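Local coordinates for EDD domain protein, DegV family (Ruminococcus gnavus, PDB 3JR7) that is of unknown function but probably binds lipids such as fatty acids, at residues Y22-M36 / A139-Q151. Residues are numbered along the deposited sequence; the frame is centred on the assembly and turned at random.
Sequences YKVIVDSCGEFTPEM and ASVGETLIALKVQ
Strand 22-27 and helix 141-151 run antiparallel, their axes 177° apart in direction and 9.3 Å at closest approach, and beyond the strand the chain turns at 27-30 to pass the helix start, with Gly-30 CA 4.3 Å from Ser-140 CA. This is a helix packed on the parallel strands 22-27 and 98-103 of a mixed sheet, in the alpha/beta fold of the DegV family. Val-24 and Val-26 face the helix: CG1 of the first and CG2 of the second both rest on the methyl of Ala-147, while Val-24 CG2 meets Val-150 CG1 tip to tip at 3.7 Å. Farther along, the Asp-27 and Glu-143 carboxylates stand nearly perpendicular, with OD1 and OE1 2.5 Å apart, so one acid probably carries a proton; the other aspartate oxygen, OD2, is held by Ser-111 and the backbone N of Leu-104.

Glu-31 bends at chi2 (73°) to bring its carboxylate back to the helix start, where Ser-140 OG donates to OE1 at 2.9 Å, on the syn side but 30° out of plane. OE2 turns to Ser-282 N and Ser-285 OG, which ties this corner to the region just after strand 275-280. With an alanine here, the Ser-140 hydroxyl, the Ser-282 amide and the Ser-285 hydroxyl would probably lose the carboxylate that joins them. Two residues earlier, Cys-29 SG takes a weak bond from Ser-140 N; the neighbouring Ala-139 lines the pocket where a polyether molecule is bound. The selenomethionine Met-36, on the helix that follows, crosses Leu-148 and Thr-144 at about a right angle, its SE 3.7 Å from Thr-144 CG2. While Thr-144 offers that methyl to Met-36, its OG1 donates to Glu-31 O at 2.7 Å, in the carbonyl plane and on a lone pair.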
# COMPACT_ATOMS: atom_id res chain seq x y z
N TYR A 22 -5.51 12.80 -17.52
CA TYR A 22 -4.63 11.84 -16.84
C TYR A 22 -5.42 10.73 -16.18
O TYR A 22 -6.57 10.90 -15.86
CB TYR A 22 -3.76 12.55 -15.81
CG TYR A 22 -4.43 12.97 -14.52
CD1 TYR A 22 -4.37 12.18 -13.40
CD2 TYR A 22 -5.05 14.19 -14.40
CE1 TYR A 22 -4.93 12.57 -12.21
CE2 TYR A 22 -5.65 14.59 -13.21
CZ TYR A 22 -5.57 13.78 -12.12
OH TYR A 22 -6.17 14.14 -10.89
N LYS A 23 -4.79 9.58 -15.96
CA LYS A 23 -5.37 8.53 -15.15
C LYS A 23 -4.30 8.01 -14.17
O LYS A 23 -3.13 7.93 -14.54
CB LYS A 23 -5.92 7.43 -16.04
CG LYS A 23 -6.76 6.42 -15.32
CD LYS A 23 -7.56 5.51 -16.29
CE LYS A 23 -6.68 4.49 -17.05
NZ LYS A 23 -7.47 3.42 -17.93
N VAL A 24 -4.72 7.67 -12.96
CA VAL A 24 -3.87 7.03 -11.93
C VAL A 24 -4.30 5.61 -11.71
O VAL A 24 -5.41 5.34 -11.18
CB VAL A 24 -3.89 7.75 -10.57
CG1 VAL A 24 -2.80 7.14 -9.63
CG2 VAL A 24 -3.68 9.28 -10.75
N ILE A 25 -3.46 4.68 -12.15
CA ILE A 25 -3.69 3.26 -12.01
C ILE A 25 -2.92 2.78 -10.77
O ILE A 25 -1.75 3.06 -10.63
CB ILE A 25 -3.15 2.50 -13.22
CG1 ILE A 25 -3.83 3.01 -14.53
CG2 ILE A 25 -3.32 0.98 -13.04
CD1 ILE A 25 -3.11 2.59 -15.75
N VAL A 26 -3.58 2.06 -9.90
CA VAL A 26 -3.00 1.57 -8.66
C VAL A 26 -3.27 0.09 -8.57
O VAL A 26 -4.40 -0.34 -8.85
CB VAL A 26 -3.65 2.30 -7.47
CG1 VAL A 26 -2.96 1.89 -6.15
CG2 VAL A 26 -3.58 3.81 -7.69
N ASP A 27 -2.27 -0.73 -8.23
CA ASP A 27 -2.58 -2.13 -8.03
C ASP A 27 -3.48 -2.28 -6.80
O ASP A 27 -3.61 -1.35 -6.00
CB ASP A 27 -1.34 -3.06 -8.00
CG ASP A 27 -0.46 -2.88 -6.76
OD1 ASP A 27 -0.95 -2.57 -5.65
OD2 ASP A 27 0.75 -3.15 -6.91
N SER A 28 -4.16 -3.42 -6.69
CA SER A 28 -5.32 -3.51 -5.79
C SER A 28 -4.90 -3.48 -4.31
O SER A 28 -5.69 -3.25 -3.43
CB SER A 28 -6.12 -4.76 -6.09
OG SER A 28 -5.37 -5.90 -5.83
N CYS A 29 -3.62 -3.66 -4.04
CA CYS A 29 -3.13 -3.54 -2.66
C CYS A 29 -3.40 -2.15 -2.11
O CYS A 29 -3.76 -1.99 -0.93
CB CYS A 29 -1.65 -3.91 -2.57
SG CYS A 29 -1.09 -3.98 -0.86
N GLY A 30 -3.28 -1.15 -2.97
CA GLY A 30 -3.45 0.22 -2.55
C GLY A 30 -4.90 0.56 -2.37
O GLY A 30 -5.63 0.58 -3.36
N GLU A 31 -5.31 0.88 -1.13
CA GLU A 31 -6.73 1.13 -0.85
C GLU A 31 -7.19 2.44 -1.47
O GLU A 31 -6.42 3.34 -1.57
CB GLU A 31 -6.99 1.19 0.68
CG GLU A 31 -6.83 -0.09 1.46
CD GLU A 31 -5.40 -0.54 1.65
OE1 GLU A 31 -4.46 0.30 1.53
OE2 GLU A 31 -5.23 -1.74 1.96
N PHE A 32 -8.46 2.54 -1.89
CA PHE A 32 -9.08 3.84 -2.26
C PHE A 32 -10.02 4.30 -1.18
O PHE A 32 -10.81 3.50 -0.68
CB PHE A 32 -9.91 3.77 -3.55
CG PHE A 32 -9.10 3.57 -4.82
CD1 PHE A 32 -7.70 3.64 -4.82
CD2 PHE A 32 -9.75 3.31 -6.01
CE1 PHE A 32 -6.99 3.43 -6.00
CE2 PHE A 32 -9.07 3.13 -7.16
CZ PHE A 32 -7.66 3.17 -7.16
N THR A 33 -9.98 5.58 -0.84
CA THR A 33 -10.98 6.18 0.01
C THR A 33 -12.28 6.36 -0.79
O THR A 33 -12.27 6.27 -2.01
CB THR A 33 -10.56 7.55 0.51
OG1 THR A 33 -10.29 8.42 -0.60
CG2 THR A 33 -9.35 7.44 1.40
N PRO A 34 -13.41 6.61 -0.09
CA PRO A 34 -14.68 6.88 -0.80
C PRO A 34 -14.53 7.99 -1.83
O PRO A 34 -15.00 7.88 -2.96
CB PRO A 34 -15.62 7.35 0.33
CG PRO A 34 -15.09 6.69 1.58
CD PRO A 34 -13.57 6.61 1.38
N GLU A 35 -13.83 9.03 -1.45
CA GLU A 35 -13.70 10.18 -2.29
C GLU A 35 -12.89 9.83 -3.55
O GLU A 35 -13.17 10.34 -4.64
CB GLU A 35 -13.07 11.33 -1.50
CG GLU A 35 -13.69 11.51 -0.09
CD GLU A 35 -12.96 10.67 0.98
OE1 GLU A 35 -11.81 11.02 1.32
OE2 GLU A 35 -13.51 9.66 1.48
N MSE A 36 -11.93 8.91 -3.41
CA MSE A 36 -11.14 8.49 -4.54
C MSE A 36 -11.98 7.60 -5.45
O MSE A 36 -11.88 7.68 -6.66
CB MSE A 36 -9.87 7.77 -4.09
CG MSE A 36 -8.90 8.70 -3.37
SE MSE A 36 -7.50 7.64 -2.54
CE MSE A 36 -7.53 8.29 -0.69
N ALA A 139 3.38 -0.43 0.48
CA ALA A 139 2.22 -1.29 0.27
C ALA A 139 1.04 -0.51 0.81
O ALA A 139 1.20 0.49 1.52
CB ALA A 139 2.37 -2.60 1.06
N SER A 140 -0.16 -0.98 0.49
CA SER A 140 -1.39 -0.57 1.16
C SER A 140 -1.52 0.94 1.03
O SER A 140 -1.37 1.47 -0.08
CB SER A 140 -1.38 -1.07 2.63
OG SER A 140 -2.50 -0.59 3.40
N VAL A 141 -1.71 1.64 2.13
CA VAL A 141 -1.93 3.07 2.14
C VAL A 141 -0.70 3.91 1.73
O VAL A 141 -0.83 5.10 1.38
CB VAL A 141 -2.54 3.62 3.49
CG1 VAL A 141 -4.04 3.28 3.58
CG2 VAL A 141 -1.74 3.16 4.69
N GLY A 142 0.48 3.30 1.72
CA GLY A 142 1.64 3.94 1.07
C GLY A 142 1.31 4.23 -0.41
O GLY A 142 1.57 5.31 -0.92
N GLU A 143 0.69 3.26 -1.09
CA GLU A 143 0.29 3.44 -2.50
C GLU A 143 -0.81 4.50 -2.62
O GLU A 143 -0.81 5.35 -3.53
CB GLU A 143 -0.19 2.12 -3.08
CG GLU A 143 0.91 1.04 -3.13
CD GLU A 143 0.38 -0.31 -3.59
OE1 GLU A 143 -0.21 -0.38 -4.67
OE2 GLU A 143 0.56 -1.29 -2.84
N THR A 144 -1.76 4.44 -1.69
CA THR A 144 -2.88 5.35 -1.64
C THR A 144 -2.36 6.77 -1.58
O THR A 144 -2.77 7.65 -2.37
CB THR A 144 -3.75 5.10 -0.39
OG1 THR A 144 -4.09 3.71 -0.29
CG2 THR A 144 -4.98 5.95 -0.42
N LEU A 145 -1.43 6.99 -0.67
CA LEU A 145 -0.90 8.34 -0.47
C LEU A 145 -0.13 8.86 -1.70
O LEU A 145 -0.25 10.02 -2.06
CB LEU A 145 -0.02 8.41 0.78
CG LEU A 145 -0.74 8.51 2.11
CD1 LEU A 145 0.26 8.33 3.26
CD2 LEU A 145 -1.52 9.80 2.23
N ILE A 146 0.59 7.97 -2.36
CA ILE A 146 1.28 8.30 -3.62
C ILE A 146 0.26 8.71 -4.73
O ILE A 146 0.44 9.74 -5.36
CB ILE A 146 2.18 7.13 -4.09
CG1 ILE A 146 3.33 6.91 -3.07
CG2 ILE A 146 2.78 7.38 -5.48
CD1 ILE A 146 4.02 5.56 -3.22
N ALA A 147 -0.82 7.94 -4.88
CA ALA A 147 -1.91 8.25 -5.80
C ALA A 147 -2.48 9.65 -5.52
O ALA A 147 -2.71 10.44 -6.47
CB ALA A 147 -3.04 7.20 -5.74
N LEU A 148 -2.72 9.95 -4.23
CA LEU A 148 -3.20 11.29 -3.80
C LEU A 148 -2.22 12.41 -4.19
O LEU A 148 -2.60 13.51 -4.62
CB LEU A 148 -3.50 11.33 -2.29
CG LEU A 148 -4.76 10.58 -1.84
CD1 LEU A 148 -4.92 10.46 -0.37
CD2 LEU A 148 -6.05 11.26 -2.48
N LYS A 149 -0.94 12.12 -4.04
CA LYS A 149 0.08 13.08 -4.40
C LYS A 149 0.11 13.36 -5.92
O LYS A 149 0.27 14.50 -6.33
CB LYS A 149 1.47 12.59 -3.91
CG LYS A 149 2.64 13.57 -4.09
CD LYS A 149 2.38 14.96 -3.43
CE LYS A 149 2.57 14.96 -1.96
NZ LYS A 149 2.50 16.36 -1.31
N VAL A 150 -0.04 12.31 -6.74
CA VAL A 150 -0.16 12.50 -8.18
C VAL A 150 -1.29 13.49 -8.47
O VAL A 150 -1.10 14.47 -9.20
CB VAL A 150 -0.41 11.15 -8.95
CG1 VAL A 150 -0.75 11.46 -10.44
CG2 VAL A 150 0.77 10.21 -8.77
N GLN A 151 -2.45 13.25 -7.89
CA GLN A 151 -3.61 14.11 -8.12
C GLN A 151 -3.35 15.54 -7.64
O GLN A 151 -3.75 16.49 -8.28
CB GLN A 151 -4.83 13.53 -7.39
CG GLN A 151 -6.15 14.38 -7.44
CD GLN A 151 -7.26 13.77 -6.55
OE1 GLN A 151 -7.02 13.43 -5.41
NE2 GLN A 151 -8.41 13.59 -7.09